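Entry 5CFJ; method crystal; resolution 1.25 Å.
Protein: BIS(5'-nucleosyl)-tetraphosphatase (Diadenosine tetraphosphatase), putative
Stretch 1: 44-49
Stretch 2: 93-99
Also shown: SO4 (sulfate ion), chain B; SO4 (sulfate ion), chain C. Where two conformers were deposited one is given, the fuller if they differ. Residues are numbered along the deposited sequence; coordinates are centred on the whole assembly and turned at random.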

ATOM      1  N   TRP A  44       0.681  -9.693  -3.674  1.00 14.43           N
ATOM      2  CA  TRP A  44       0.870  -8.283  -3.959  1.00 14.76           C
ATOM      3  C   TRP A  44       0.211  -7.446  -2.876  1.00 14.11           C
ATOM      4  O   TRP A  44      -0.966  -7.630  -2.590  1.00 15.89           O
ATOM      5  N   THR A  45       0.956  -6.526  -2.272  1.00 13.70           N
ATOM      6  CA  THR A  45       0.392  -5.611  -1.279  1.00 13.37           C
ATOM      7  C   THR A  45       1.021  -4.232  -1.429  1.00 13.34           C
ATOM      8  O   THR A  45       2.069  -4.097  -2.060  1.00 12.48           O
ATOM      9  N   PRO A  46       0.405  -3.204  -0.820  1.00 12.73           N
ATOM     10  CA  PRO A  46       1.117  -1.927  -0.710  1.00 12.99           C
ATOM     11  C   PRO A  46       2.333  -2.073   0.208  1.00 12.47           C
ATOM     12  O   PRO A  46       2.484  -3.094   0.887  1.00 13.41           O
ATOM     13  N   PRO A  47       3.215  -1.065   0.221  1.00 12.51           N
ATOM     14  CA  PRO A  47       4.329  -1.066   1.174  1.00 14.09           C
ATOM     15  C   PRO A  47       3.814  -1.065   2.617  1.00 13.96           C
ATOM     16  O   PRO A  47       2.916  -0.293   2.935  1.00 15.08           O
ATOM     17  N   LYS A  48       4.375  -1.918   3.467  1.00 14.33           N
ATOM     18  CA  LYS A  48       3.942  -2.043   4.853  1.00 13.96           C
ATOM     19  C   LYS A  48       4.938  -2.860   5.659  1.00 13.92           C
ATOM     20  O   LYS A  48       5.758  -3.586   5.090  1.00 15.09           O
ATOM     21  N   GLY A  49       4.838  -2.772   6.980  1.00 13.61           N
ATOM     22  CA  GLY A  49       5.612  -3.645   7.843  1.00 13.81           C
ATOM     23  C   GLY A  49       5.344  -3.422   9.314  1.00 14.12           C
ATOM     24  O   GLY A  49       4.431  -2.686   9.692  1.00 14.79           O
ATOM     25  N   PRO A  93      -4.157 -14.099  13.978  0.98 61.09           N
ATOM     26  CA  PRO A  93      -4.770 -12.795  13.713  0.98 50.90           C
ATOM     27  C   PRO A  93      -3.756 -11.747  13.276  0.98 39.07           C
ATOM     28  O   PRO A  93      -2.712 -11.588  13.911  0.98 36.86           O
ATOM     29  N   LYS A  94      -4.070 -11.058  12.184  1.00 28.20           N
ATOM     30  CA  LYS A  94      -3.252  -9.939  11.737  0.56 25.05           C
ATOM     31  C   LYS A  94      -4.112  -8.711  11.510  1.00 21.74           C
ATOM     32  O   LYS A  94      -5.281  -8.793  11.133  1.00 22.24           O
ATOM     33  N   GLU A  95      -3.511  -7.571  11.786  1.00 18.63           N
ATOM     34  CA  GLU A  95      -4.137  -6.290  11.580  0.51 18.28           C
ATOM     35  C   GLU A  95      -3.169  -5.394  10.829  1.00 16.04           C
ATOM     36  O   GLU A  95      -2.036  -5.248  11.262  1.00 18.20           O
ATOM     37  N   THR A  96      -3.606  -4.809   9.720  1.00 13.48           N
ATOM     38  CA  THR A  96      -2.748  -3.888   8.994  1.00 13.27           C
ATOM     39  C   THR A  96      -3.480  -2.573   8.812  1.00 11.57           C
ATOM     40  O   THR A  96      -4.617  -2.564   8.368  1.00 12.33           O
ATOM     41  N   THR A  97      -2.834  -1.472   9.180  1.00 11.93           N
ATOM     42  CA  THR A  97      -3.407  -0.153   8.990  1.00 11.47           C
ATOM     43  C   THR A  97      -2.710   0.538   7.835  1.00 11.92           C
ATOM     44  O   THR A  97      -1.482   0.628   7.820  1.00 12.40           O
ATOM     45  N   TYR A  98      -3.497   0.983   6.858  1.00 11.33           N
ATOM     46  CA  TYR A  98      -2.982   1.715   5.708  1.00 10.98           C
ATOM     47  C   TYR A  98      -3.385   3.175   5.796  1.00 10.69           C
ATOM     48  O   TYR A  98      -4.536   3.486   6.115  1.00 12.17           O
ATOM     49  N   TYR A  99      -2.432   4.052   5.484  1.00 11.28           N
ATOM     50  CA  TYR A  99      -2.634   5.499   5.452  1.00 11.80           C
ATOM     51  C   TYR A  99      -2.505   5.936   4.006  1.00 11.12           C
ATOM     52  O   TYR A  99      -1.496   5.657   3.373  1.00 11.92           O
TER

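Stretch 2 is a strand, and the touching parts of the two stretches run 87° apart, end to end. No direct hydrogen bond joins the two. Side chains make the direct contact; 229 Å² is buried between the two stretches, both sides summed. A bound sulfate and a water also link them.

Pro-93 lies out of reach of stretch 1. Lys-94 points toward it with an extended side chain, t at all four chi angles. Lys-94 NZ lies 3.9 Å from NZ of Lys-48, so two like charges sit close together. The chain B sulfate, probably from the crystallisation liquor, offsets them. Lys-94 NZ donates to sulfate O2 at 2.8 Å. Lys-48 NZ donates to sulfate O1 at 2.8 Å and more weakly to O2 at 3.3 Å. One water O also accepts from both amines, at 2.7 Å from Lys-94 NZ and 2.9 Å from Lys-48 NZ. Lys-94 was deposited in two conformers; this describes one.

Glu-95 is out of reach. Thr-96 (chi1 m) points toward stretch 1. Thr-96 CG2 meets CD of Lys-48 at 3.7 Å, while its OG1 is hydrogen-bonded elsewhere in the structure. Thr-97 makes no contact.

Tyr-98 has the largest covered area in its stretch. Its CA-to-CB bond points sideways, but with chi1 m the end of the side chain comes nearer. Tyr-98 CE1 packs 3.6 Å from Pro-46 CG, an apolar contact. Tyr-98 OH lies 3.3 Å from Lys-48 CD, a carbon, so this is packing without a hydrogen bond. Lys-48 points toward the strand with chi1 p, chi2 and chi3 t, and chi4 p. Its aliphatic chain thus runs past Tyr-98 and Thr-96 before the amine reaches the sulfate. Thr-45 (chi1 p) also points inward, but Thr-45 OG1 donates to O of Pro-46 at 2.8 Å, within its own stretch. Tyr-99 is out of reach.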

ATOM      1  CB  TRP A  44       0.247  -7.932  -5.301  1.00 14.01           C
ATOM      2  CG  TRP A  44       0.865  -8.581  -6.512  1.00 13.67           C
ATOM      3  CD1 TRP A  44       0.612  -9.841  -6.994  1.00 15.41           C
ATOM      4  CD2 TRP A  44       1.791  -7.982  -7.424  1.00 14.30           C
ATOM      5  NE1 TRP A  44       1.341 -10.062  -8.137  1.00 16.30           N
ATOM      6  CE2 TRP A  44       2.067  -8.936  -8.427  1.00 14.54           C
ATOM      7  CE3 TRP A  44       2.416  -6.732  -7.490  1.00 15.06           C
ATOM      8  CZ2 TRP A  44       2.939  -8.674  -9.479  1.00 16.68           C
ATOM      9  CZ3 TRP A  44       3.281  -6.477  -8.539  1.00 16.40           C
ATOM     10  CH2 TRP A  44       3.533  -7.443  -9.517  1.00 17.79           C
ATOM     11  CB  THR A  45       0.639  -6.091   0.185  1.00 14.73           C
ATOM     12  OG1 THR A  45       1.998  -5.846   0.557  1.00 15.11           O
ATOM     13  CG2 THR A  45       0.301  -7.567   0.385  1.00 15.93           C
ATOM     14  CB  PRO A  46       0.064  -0.981  -0.103  1.00 13.33           C
ATOM     15  CG  PRO A  46      -1.260  -1.680  -0.314  1.00 13.24           C
ATOM     16  CD  PRO A  46      -0.944  -3.137  -0.229  1.00 13.51           C
ATOM     17  CB  PRO A  47       5.070   0.235   0.850  1.00 15.45           C
ATOM     18  CG  PRO A  47       4.546   0.670  -0.493  1.00 17.52           C
ATOM     19  CD  PRO A  47       3.151   0.183  -0.555  1.00 13.97           C
ATOM     20  CB  LYS A  48       2.572  -2.709   4.942  1.00 14.86           C
ATOM     21  CG  LYS A  48       2.568  -4.149   4.478  1.00 16.46           C
ATOM     22  CD  LYS A  48       1.261  -4.819   4.836  1.00 18.83           C
ATOM     23  CE  LYS A  48       1.104  -6.148   4.117  1.00 20.18           C
ATOM     24  NZ  LYS A  48       2.221  -7.085   4.410  1.00 23.73           N
ATOM     25  CB  PRO A  93      -5.392 -12.413  15.060  0.98 53.17           C
ATOM     26  CG  PRO A  93      -5.563 -13.704  15.781  0.98 55.44           C
ATOM     27  CD  PRO A  93      -4.399 -14.546  15.359  0.98 57.94           C
ATOM     28  CB  LYS A  94      -2.467 -10.269  10.460  0.56 25.87           C
ATOM     29  CG  LYS A  94      -1.468  -9.176  10.077  0.56 27.47           C
ATOM     30  CD  LYS A  94      -0.454  -9.610   9.034  0.56 29.05           C
ATOM     31  CE  LYS A  94       0.569  -8.500   8.811  0.56 29.99           C
ATOM     32  NZ  LYS A  94       1.629  -8.873   7.842  0.56 27.79           N
ATOM     33  CB  GLU A  95      -4.498  -5.688  12.927  0.51 20.70           C
ATOM     34  CG  GLU A  95      -5.750  -4.911  12.911  0.51 20.90           C
ATOM     35  CD  GLU A  95      -6.293  -4.673  14.292  0.51 19.98           C
ATOM     36  OE1 GLU A  95      -5.573  -4.089  15.136  0.51 21.36           O
ATOM     37  OE2 GLU A  95      -7.443  -5.084  14.532  0.51 19.31           O
ATOM     38  CB  THR A  96      -2.329  -4.441   7.633  1.00 15.43           C
ATOM     39  OG1 THR A  96      -1.616  -5.667   7.830  1.00 17.62           O
ATOM     40  CG2 THR A  96      -1.433  -3.445   6.921  1.00 17.01           C
ATOM     41  CB  THR A  97      -3.279   0.688  10.251  1.00 12.72           C
ATOM     42  OG1 THR A  97      -3.964   0.028  11.321  1.00 13.25           O
ATOM     43  CG2 THR A  97      -3.885   2.063  10.060  1.00 13.58           C
ATOM     44  CB  TYR A  98      -3.506   1.120   4.405  1.00 12.31           C
ATOM     45  CG  TYR A  98      -2.977  -0.254   4.105  1.00 12.34           C
ATOM     46  CD1 TYR A  98      -1.698  -0.428   3.587  1.00 12.60           C
ATOM     47  CD2 TYR A  98      -3.753  -1.389   4.337  1.00 13.88           C
ATOM     48  CE1 TYR A  98      -1.211  -1.690   3.298  1.00 12.99           C
ATOM     49  CE2 TYR A  98      -3.274  -2.651   4.047  1.00 14.33           C
ATOM     50  CZ  TYR A  98      -2.001  -2.799   3.536  1.00 12.83           C
ATOM     51  OH  TYR A  98      -1.503  -4.055   3.242  1.00 15.81           O
ATOM     52  CB  TYR A  99      -1.597   6.222   6.319  1.00 13.03           C
ATOM     53  CG  TYR A  99      -1.519   5.701   7.742  1.00 13.15           C
ATOM     54  CD1 TYR A  99      -0.679   4.645   8.064  1.00 13.54           C
ATOM     55  CD2 TYR A  99      -2.297   6.248   8.753  1.00 14.97           C
ATOM     56  CE1 TYR A  99      -0.598   4.155   9.352  1.00 14.54           C
ATOM     57  CE2 TYR A  99      -2.224   5.760  10.054  1.00 14.90           C
ATOM     58  CZ  TYR A  99      -1.378   4.711  10.334  1.00 14.85           C
ATOM     59  OH  TYR A  99      -1.290   4.211  11.605  1.00 18.08           O
TER
HETATM   60  S   SO4 B 201       0.140 -10.032   4.612  1.00 28.47           S
HETATM   61  O1  SO4 B 201       1.153  -9.534   3.687  1.00 26.24           O
HETATM   62  O2  SO4 B 201      -0.167  -9.048   5.642  1.00 27.47           O
HETATM   63  O3  SO4 B 201      -1.071 -10.354   3.861  1.00 30.68           O
HETATM   64  O4  SO4 B 201       0.634 -11.256   5.239  1.00 32.52           O
HETATM   65  S   SO4 C 202       1.733 -12.736 -10.625  0.68 63.37           S
HETATM   66  O1  SO4 C 202       2.873 -12.101 -11.283  0.68 36.65           O
HETATM   67  O2  SO4 C 202       2.102 -13.142  -9.274  0.68 39.04           O
HETATM   68  O3  SO4 C 202       0.621 -11.793 -10.548  0.68 38.44           O
HETATM   69  O4  SO4 C 202       1.330 -13.915 -11.386  0.68 43.25           O
HETATM   70  O   HOH W   1       3.436  -7.008   7.072  0.58 22.59           O